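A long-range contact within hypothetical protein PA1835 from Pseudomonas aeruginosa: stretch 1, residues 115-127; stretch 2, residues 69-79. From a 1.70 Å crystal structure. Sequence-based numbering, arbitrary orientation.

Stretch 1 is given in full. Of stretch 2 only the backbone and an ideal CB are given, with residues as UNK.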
# COMPACT_ATOMS: atom_id res chain seq x y z
N ASP B 115 4.40 6.50 23.88
CA ASP B 115 4.26 5.86 25.19
C ASP B 115 3.74 4.44 24.86
O ASP B 115 2.54 4.20 24.65
CB ASP B 115 3.26 6.64 26.04
CG ASP B 115 2.96 5.96 27.36
OD1 ASP B 115 3.49 4.86 27.64
OD2 ASP B 115 2.17 6.57 28.13
N TRP B 116 4.67 3.49 24.78
CA TRP B 116 4.33 2.13 24.40
C TRP B 116 3.58 1.35 25.45
O TRP B 116 3.15 0.23 25.19
CB TRP B 116 5.60 1.37 24.01
CG TRP B 116 6.24 1.87 22.76
CD1 TRP B 116 7.40 2.55 22.65
CD2 TRP B 116 5.73 1.71 21.42
NE1 TRP B 116 7.67 2.84 21.32
CE2 TRP B 116 6.65 2.33 20.55
CE3 TRP B 116 4.58 1.11 20.89
CZ2 TRP B 116 6.47 2.36 19.17
CZ3 TRP B 116 4.39 1.15 19.50
CH2 TRP B 116 5.33 1.77 18.66
N GLN B 117 3.42 1.93 26.62
CA GLN B 117 2.67 1.19 27.64
C GLN B 117 1.19 1.61 27.62
O GLN B 117 0.36 0.99 28.28
CB GLN B 117 3.28 1.42 29.04
CG GLN B 117 4.34 0.37 29.41
CD GLN B 117 5.55 0.42 28.51
OE1 GLN B 117 6.18 1.48 28.37
NE2 GLN B 117 5.88 -0.71 27.87
N ALA B 118 0.88 2.65 26.85
CA ALA B 118 -0.49 3.16 26.76
C ALA B 118 -1.41 2.34 25.85
O ALA B 118 -0.97 1.74 24.87
CB ALA B 118 -0.46 4.65 26.32
N THR B 119 -2.70 2.28 26.18
CA THR B 119 -3.65 1.56 25.33
C THR B 119 -4.35 2.66 24.54
O THR B 119 -4.23 3.83 24.87
CB THR B 119 -4.70 0.73 26.14
OG1 THR B 119 -5.33 1.57 27.11
CG2 THR B 119 -4.06 -0.47 26.81
N GLY B 120 -5.10 2.30 23.50
CA GLY B 120 -5.75 3.31 22.68
C GLY B 120 -4.97 3.44 21.36
O GLY B 120 -4.22 2.54 20.98
N ASN B 121 -5.13 4.58 20.69
CA ASN B 121 -4.47 4.81 19.41
C ASN B 121 -3.07 5.33 19.57
O ASN B 121 -2.86 6.31 20.29
CB ASN B 121 -5.29 5.83 18.60
CG ASN B 121 -6.61 5.25 18.18
OD1 ASN B 121 -7.69 5.82 18.43
ND2 ASN B 121 -6.54 4.10 17.55
N LEU B 122 -2.12 4.68 18.93
CA LEU B 122 -0.72 5.14 18.95
C LEU B 122 -0.43 5.41 17.48
O LEU B 122 -0.74 4.56 16.61
CB LEU B 122 0.23 4.04 19.46
CG LEU B 122 -0.09 3.40 20.82
CD1 LEU B 122 1.09 2.45 21.25
CD2 LEU B 122 -0.32 4.49 21.86
N VAL B 123 0.15 6.57 17.18
CA VAL B 123 0.44 6.94 15.80
C VAL B 123 1.93 6.75 15.54
O VAL B 123 2.77 7.47 16.07
CB VAL B 123 -0.01 8.42 15.53
CG1 VAL B 123 0.15 8.76 14.04
CG2 VAL B 123 -1.48 8.59 15.99
N VAL B 124 2.25 5.76 14.73
CA VAL B 124 3.64 5.44 14.43
C VAL B 124 4.14 6.14 13.16
O VAL B 124 3.57 5.98 12.06
CB VAL B 124 3.80 3.94 14.24
CG1 VAL B 124 5.26 3.61 13.97
CG2 VAL B 124 3.23 3.21 15.47
N PRO B 125 5.24 6.90 13.27
CA PRO B 125 5.78 7.60 12.10
C PRO B 125 6.80 6.77 11.33
O PRO B 125 7.55 5.97 11.91
CB PRO B 125 6.44 8.85 12.72
CG PRO B 125 7.05 8.26 13.98
CD PRO B 125 5.91 7.32 14.51
N VAL B 126 6.84 6.98 10.03
CA VAL B 126 7.81 6.31 9.18
C VAL B 126 8.27 7.30 8.11
O VAL B 126 7.46 8.04 7.54
CB VAL B 126 7.21 5.08 8.42
CG1 VAL B 126 8.29 4.42 7.57
CG2 VAL B 126 6.62 4.03 9.42
N VAL B 127 9.57 7.32 7.84
CA VAL B 127 10.08 8.13 6.74
C VAL B 127 10.89 7.18 5.85
O VAL B 127 11.66 6.36 6.35
CB VAL B 127 10.95 9.30 7.24
CG1 VAL B 127 11.47 10.11 6.05
CG2 VAL B 127 10.09 10.23 8.12
N UNK B 69 6.72 -1.20 2.88
CA UNK B 69 7.89 -1.14 3.74
C UNK B 69 7.50 -0.45 5.06
O UNK B 69 7.95 -0.82 6.15
CB UNK B 69 9.04 -0.40 3.05
N UNK B 70 6.67 0.59 4.96
CA UNK B 70 6.25 1.36 6.15
C UNK B 70 5.43 0.47 7.07
O UNK B 70 5.62 0.47 8.30
CB UNK B 70 5.44 2.60 5.75
N UNK B 71 4.52 -0.30 6.48
CA UNK B 71 3.69 -1.19 7.26
C UNK B 71 4.59 -2.24 7.98
O UNK B 71 4.34 -2.59 9.14
CB UNK B 71 2.65 -1.87 6.36
N UNK B 72 5.60 -2.73 7.28
CA UNK B 72 6.48 -3.74 7.87
C UNK B 72 7.25 -3.15 9.05
O UNK B 72 7.35 -3.75 10.11
CB UNK B 72 7.45 -4.29 6.82
N UNK B 73 7.80 -1.95 8.87
CA UNK B 73 8.56 -1.33 9.96
C UNK B 73 7.66 -0.96 11.13
O UNK B 73 7.98 -1.26 12.29
CB UNK B 73 9.29 -0.08 9.46
N UNK B 74 6.53 -0.31 10.84
CA UNK B 74 5.67 0.16 11.92
C UNK B 74 5.04 -0.96 12.68
O UNK B 74 4.99 -0.93 13.91
CB UNK B 74 4.57 1.08 11.37
N UNK B 75 4.54 -1.95 11.95
CA UNK B 75 3.87 -3.05 12.58
C UNK B 75 4.81 -3.90 13.40
O UNK B 75 4.48 -4.28 14.53
CB UNK B 75 3.17 -3.91 11.52
N UNK B 76 5.98 -4.22 12.85
CA UNK B 76 6.93 -5.04 13.59
C UNK B 76 7.42 -4.26 14.84
O UNK B 76 7.51 -4.82 15.95
CB UNK B 76 8.11 -5.44 12.69
N UNK B 77 7.72 -2.98 14.68
CA UNK B 77 8.13 -2.21 15.88
C UNK B 77 7.00 -2.23 16.96
O UNK B 77 7.28 -2.36 18.14
CB UNK B 77 8.46 -0.77 15.49
N UNK B 78 5.75 -2.05 16.55
CA UNK B 78 4.63 -2.05 17.51
C UNK B 78 4.57 -3.38 18.26
O UNK B 78 4.46 -3.41 19.50
CB UNK B 78 3.30 -1.79 16.79
N UNK B 79 4.70 -4.47 17.50
CA UNK B 79 4.69 -5.83 18.08
C UNK B 79 5.84 -6.01 19.09
O UNK B 79 5.68 -6.68 20.12
CB UNK B 79 4.80 -6.88 16.97

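Stretch 2 is a helix crossing strand 120-127 at 136°, with axes 8.6 Å apart at closest approach. Such a close approach favours small residues where the backbones come nearest, and the surface stretch 1 offers is apolar: Val 126, Val 124 and the ring of Trp 116.

Position 69 points sideways, with nothing of stretch 1 within 5.5 Å of its ideal CB, so this contact scarcely restricts it; it is Ala 69. At position 70 the CB also points sideways, but it lies 3.8 Å from Val 126 CG1. A small apolar residue suits this spacing. The residue is Ala 70, whose CB packs 3.9 Å from Val 126 CG1.

Position 71 points away and position 72 is out of reach, so stretch 1 leaves both undecided; they are Glu 71 and Leu 72. Position 73 points toward the strand, yet its CB remains 4.9 Å from Val 126 CG2. Alanine or a somewhat larger apolar residue would suit; Ala 73 makes no close contact.

Of the ideal CB atoms, the one at position 74 lies nearest stretch 1. It points toward the strand, 3.7 Å from Val 124 CG1 and 4.1 Å from Val 126 CG2, which favours alanine, or glycine with a loss of packing. Ala 74 sets its methyl against both valines. At position 75 the CB points away from stretch 1, but an ideal CB would lie 3.0 Å from the carbonyl O of Glu 71; this favours glycine, and Gly 75 is found. Position 76 is out of reach and open to many residues; in Thr 76, OG1 donates a hydrogen bond to Leu 72 O (2.9 Å).

Position 77 points toward stretch 1, with its CB 5.1 Å from Trp 116 CH2. That leaves room for a long apolar chain such as leucine or methionine to fill the space between the indole and Val 124. Met 77 extends with chi1 and chi2 both t, then turns at chi3 (p), bringing CE 3.3 Å from Val 124 CG1 and 3.8 Å from Trp 116 CZ2, at the edge of the ring.

Position 78 points sideways, its CB 4.1 Å from Trp 116 CZ3 and 5.2 Å from Val 124 CG2. A compact side chain, such as valine, serine or threonine, would suit. It is Thr 78, whose OG1 lies 3.8 Å from Val 124 CG2 and donates a hydrogen bond to Ala 74 O (2.8 Å), satisfying the hydroxyl beside apolar neighbours. Position 79 points away and is unconstrained here; Asp 79 finds its hydrogen bonds elsewhere in the structure.

Stretch 2 (69-79) AAELAAGTMTD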
# COMPACT_ATOMS: atom_id res chain seq x y z
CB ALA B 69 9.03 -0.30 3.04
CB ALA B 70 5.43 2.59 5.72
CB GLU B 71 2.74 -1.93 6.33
CG GLU B 71 1.94 -2.97 7.01
CD GLU B 71 0.65 -2.43 7.56
OE1 GLU B 71 0.58 -1.22 7.93
OE2 GLU B 71 -0.29 -3.28 7.64
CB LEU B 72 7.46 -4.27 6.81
CG LEU B 72 8.50 -5.28 7.34
CD1 LEU B 72 7.86 -6.56 7.85
CD2 LEU B 72 9.45 -5.57 6.16
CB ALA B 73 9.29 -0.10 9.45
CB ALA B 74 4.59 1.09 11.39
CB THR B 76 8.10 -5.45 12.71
OG1 THR B 76 7.59 -6.19 11.58
CG2 THR B 76 9.02 -6.44 13.49
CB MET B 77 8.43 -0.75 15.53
CG MET B 77 8.78 0.09 16.77
SD MET B 77 9.42 1.73 16.36
CE MET B 77 7.91 2.43 15.62
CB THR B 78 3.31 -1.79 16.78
OG1 THR B 78 3.36 -0.48 16.20
CG2 THR B 78 2.10 -1.91 17.75
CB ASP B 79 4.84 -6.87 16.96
CG ASP B 79 4.51 -8.29 17.43
OD1 ASP B 79 3.32 -8.51 17.77
OD2 ASP B 79 5.44 -9.15 17.48
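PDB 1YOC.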